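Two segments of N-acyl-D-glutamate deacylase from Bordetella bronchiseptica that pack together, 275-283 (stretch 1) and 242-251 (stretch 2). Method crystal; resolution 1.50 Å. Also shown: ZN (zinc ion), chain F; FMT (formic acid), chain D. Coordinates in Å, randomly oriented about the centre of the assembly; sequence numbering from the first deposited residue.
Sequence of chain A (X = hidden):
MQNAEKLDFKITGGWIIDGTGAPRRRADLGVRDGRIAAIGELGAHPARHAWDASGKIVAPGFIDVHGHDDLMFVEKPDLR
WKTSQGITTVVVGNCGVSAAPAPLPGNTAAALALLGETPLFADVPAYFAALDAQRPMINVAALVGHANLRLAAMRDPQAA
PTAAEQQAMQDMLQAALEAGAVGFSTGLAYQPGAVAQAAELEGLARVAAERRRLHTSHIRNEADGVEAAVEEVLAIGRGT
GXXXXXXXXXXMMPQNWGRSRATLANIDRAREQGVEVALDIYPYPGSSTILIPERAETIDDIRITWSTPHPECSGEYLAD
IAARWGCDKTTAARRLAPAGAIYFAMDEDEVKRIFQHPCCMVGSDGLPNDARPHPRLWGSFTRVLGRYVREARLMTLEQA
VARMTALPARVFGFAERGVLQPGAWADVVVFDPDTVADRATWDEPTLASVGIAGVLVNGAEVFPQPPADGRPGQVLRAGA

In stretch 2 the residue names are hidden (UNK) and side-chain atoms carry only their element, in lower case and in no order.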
# COMPACT_ATOMS: atom_id res chain seq x y z
N VAL A 275 18.81 9.44 8.80
CA VAL A 275 18.12 8.19 8.52
C VAL A 275 16.98 8.50 7.57
O VAL A 275 16.25 9.47 7.77
CB VAL A 275 17.52 7.57 9.81
CG1 VAL A 275 16.84 6.25 9.48
CG2 VAL A 275 18.61 7.38 10.85
N GLU A 276 16.83 7.71 6.51
CA GLU A 276 15.74 7.94 5.57
C GLU A 276 14.48 7.33 6.16
O GLU A 276 14.35 6.11 6.23
CB GLU A 276 16.03 7.31 4.21
CG GLU A 276 17.11 8.03 3.41
CD GLU A 276 17.13 7.62 1.95
OE1 GLU A 276 18.00 8.11 1.21
OE2 GLU A 276 16.27 6.81 1.54
N VAL A 277 13.56 8.18 6.59
CA VAL A 277 12.32 7.69 7.17
C VAL A 277 11.12 8.34 6.50
O VAL A 277 11.10 9.55 6.27
CB VAL A 277 12.25 7.96 8.69
CG1 VAL A 277 12.30 9.45 8.97
CG2 VAL A 277 10.99 7.34 9.28
N ALA A 278 10.14 7.53 6.16
CA ALA A 278 8.91 8.02 5.55
C ALA A 278 7.75 7.27 6.18
O ALA A 278 7.95 6.42 7.05
CB ALA A 278 8.95 7.79 4.04
N LEU A 279 6.54 7.58 5.75
CA LEU A 279 5.36 6.92 6.29
C LEU A 279 4.22 7.03 5.29
O LEU A 279 4.36 7.65 4.24
CB LEU A 279 4.93 7.58 7.61
CG LEU A 279 4.53 9.06 7.56
CD1 LEU A 279 3.59 9.37 8.72
CD2 LEU A 279 5.75 9.97 7.61
N ASP A 280 3.10 6.39 5.61
CA ASP A 280 1.95 6.47 4.74
C ASP A 280 0.67 6.29 5.53
O ASP A 280 0.68 5.77 6.65
CB ASP A 280 2.04 5.44 3.59
CG ASP A 280 2.26 4.01 4.08
OD1 ASP A 280 1.32 3.40 4.61
OD2 ASP A 280 3.40 3.50 3.92
N ILE A 281 -0.43 6.76 4.96
CA ILE A 281 -1.74 6.64 5.58
C ILE A 281 -2.81 6.42 4.52
O ILE A 281 -2.56 6.60 3.32
CB ILE A 281 -2.16 7.94 6.35
CG1 ILE A 281 -2.23 9.14 5.40
CG2 ILE A 281 -1.21 8.22 7.49
CD1 ILE A 281 -3.58 9.36 4.71
N TYR A 282 -3.98 6.00 4.97
CA TYR A 282 -5.15 5.88 4.10
C TYR A 282 -6.05 6.92 4.77
O TYR A 282 -6.01 7.09 5.99
CB TYR A 282 -5.76 4.47 4.09
CG TYR A 282 -5.86 3.77 5.42
CD1 TYR A 282 -6.87 4.10 6.33
CD2 TYR A 282 -4.95 2.77 5.77
CE1 TYR A 282 -6.97 3.44 7.55
CE2 TYR A 282 -5.04 2.11 6.99
CZ TYR A 282 -6.06 2.45 7.87
OH TYR A 282 -6.15 1.80 9.08
N PRO A 283 -6.84 7.66 3.98
CA PRO A 283 -7.73 8.70 4.50
C PRO A 283 -9.03 8.28 5.18
O PRO A 283 -10.11 8.70 4.75
CB PRO A 283 -7.97 9.56 3.27
CG PRO A 283 -8.09 8.51 2.19
CD PRO A 283 -6.93 7.57 2.51
N UNK A 242 19.32 1.62 7.81
CA UNK A 242 18.34 1.12 6.86
C UNK A 242 17.17 2.08 6.66
O UNK A 242 16.53 2.50 7.63
s UNK A 242 16.81 -1.11 6.10
c UNK A 242 17.80 -0.24 7.33
N UNK A 243 16.89 2.42 5.40
CA UNK A 243 15.77 3.30 5.08
C UNK A 243 14.53 2.64 5.69
O UNK A 243 14.34 1.43 5.57
c UNK A 243 15.62 3.44 3.57
N UNK A 244 13.68 3.45 6.32
CA UNK A 244 12.50 2.93 7.00
C UNK A 244 11.20 3.61 6.62
O UNK A 244 11.17 4.81 6.36
c UNK A 244 11.51 2.52 9.29
c UNK A 244 12.69 3.08 8.53
o UNK A 244 13.89 2.41 8.93
N UNK A 245 10.12 2.83 6.59
CA UNK A 245 8.79 3.35 6.30
C UNK A 245 7.84 2.86 7.38
O UNK A 245 7.77 1.66 7.65
c UNK A 245 8.26 2.87 4.93
c UNK A 245 9.12 3.41 3.80
c UNK A 245 6.82 3.33 4.74
N UNK A 246 7.13 3.79 8.02
CA UNK A 246 6.16 3.43 9.04
C UNK A 246 4.82 3.30 8.32
O UNK A 246 4.23 4.30 7.90
c UNK A 246 6.04 4.51 10.14
c UNK A 246 5.02 4.08 11.18
c UNK A 246 7.41 4.74 10.79
N UNK A 247 4.35 2.07 8.18
CA UNK A 247 3.10 1.78 7.49
C UNK A 247 1.85 2.29 8.20
O UNK A 247 1.78 2.31 9.43
c UNK A 247 2.96 0.27 7.27
o UNK A 247 4.01 -0.22 6.47
N UNK A 248 0.86 2.68 7.39
CA UNK A 248 -0.43 3.17 7.87
C UNK A 248 -0.35 3.73 9.29
O UNK A 248 -0.99 3.23 10.21
n UNK A 248 -0.49 0.52 9.55
c UNK A 248 -1.03 0.71 8.29
c UNK A 248 -1.11 -0.52 7.74
c UNK A 248 -0.26 -0.76 9.74
c UNK A 248 -1.49 2.05 7.79
n UNK A 248 -0.63 -1.42 8.66
N UNK A 249 0.42 4.80 9.44
CA UNK A 249 0.60 5.41 10.75
C UNK A 249 -0.71 5.96 11.29
O UNK A 249 -1.45 6.66 10.60
n UNK A 249 2.28 6.08 13.09
c UNK A 249 2.71 6.75 14.15
c UNK A 249 2.13 6.95 12.03
n UNK A 249 2.84 8.02 13.81
c UNK A 249 1.66 6.51 10.68
c UNK A 249 2.49 8.17 12.49
N UNK A 250 -0.98 5.63 12.55
CA UNK A 250 -2.22 6.01 13.19
C UNK A 250 -2.12 5.86 14.70
O UNK A 250 -1.18 5.24 15.21
c UNK A 250 -3.34 5.09 12.71
c UNK A 250 -4.27 2.72 12.78
n UNK A 250 -2.85 1.29 11.30
c UNK A 250 -4.03 2.22 11.37
c UNK A 250 -3.17 3.66 13.24
N UNK A 251 -3.11 6.40 15.40
CA UNK A 251 -3.22 6.31 16.85
C UNK A 251 -4.63 5.82 17.13
O UNK A 251 -5.61 6.54 16.92
c UNK A 251 -2.98 7.68 17.49
s UNK A 251 -1.30 8.29 17.27
ZN ZN F . -0.59 -3.52 8.49
C FMT D . -4.79 -1.26 9.33
O1 FMT D . -5.83 -1.50 8.77
O2 FMT D . -4.37 0.01 9.42
O HOH W 1 3.71 0.99 4.09
O HOH W 2 -3.24 5.17 8.16

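Position 242 carries one carbon and then a sulfur, directed away from stretch 1, which it meets through its backbone oxygen, 4.2 Å from CG1 of Val275. One carbon ending in sulfur is Cys242; its compact, weakly polar thiol is buried and turned away, so the contact runs through the backbone.

Position 243 has a single side-chain carbon, CB, 3.9 Å from CB of Glu276. This is Ala243, whose lone methyl packs beside Glu276 without reaching further.

At position 244 a carbon bears one oxygen and one carbon. The backbone N donates to O of Glu276 (2.7 Å) and the backbone O accepts from N of Ala278 (2.9 Å). This is Thr244, a beta-branched residue at home in a strand. The hydroxyl OG1 donates to O of Cys242 (2.9 Å), so its polarity is satisfied although buried.

Position 245 shows three carbons, forked at the first, on the same sheet face as Ala278; one branch lies 4.4 Å from CB of Ala278, the other 3.5 Å from OD2 of Asp280. This is Val245, beta-branched and apolar, fitting a buried strand.

Position 246 repeats the three-carbon fork on the face shared by Val277 and Leu279, with CB 4.1 Å from CB of Leu279. It is Val246, an apolar partner that suits the buried sheet.

Position 247 has one carbon and one oxygen, pointing away from stretch 1. Ser247 still reaches it through water 1, 2.7 Å from OG and 2.5 Å from OD2 of Asp280.

Position 248 bears a five-membered ring of three carbons and two nitrogens, and its CB packs 3.6 Å from CE2 of Tyr282. It is His248; NE2 binds the zinc ion at 2.1 Å, a natural role for imidazole.

Position 249 has the same ring composition but points toward stretch 1, with CB 4.0 Å from CD1 of Leu279 and N donating to O of Asp280 (3.0 Å). This is His249, whose imidazole offers a nitrogen, NE2, hydrogen-bonded elsewhere in the structure.

At position 250 four carbons in a row end in nitrogen; the carbon next to that nitrogen comes within 3.1 Å of OH of Tyr282. The long chain is Lys250: NZ donates to O of His248 (2.9 Å) and to O2 of the formic acid (2.7 Å), which also accepts from OH of Tyr282 (2.5 Å).

Position 251, one carbon and a sulfur, lies beyond reach of stretch 1. It is Cys251, a small buried thiol on which this contact places no demand.

The contact is a parallel strand pairing. N of Val246 donates to O of Ala278 (2.9 Å), and a weak bond joins N of Asp280 to O of Val246 (3.3 Å). Beyond the end of strand 243-246, N of His248 donates to OD1 of Asp280 (2.9 Å), tying the backbone of the zinc ligand to stretch 1.

Stretch 2 (242-251) CATVVSHHKC
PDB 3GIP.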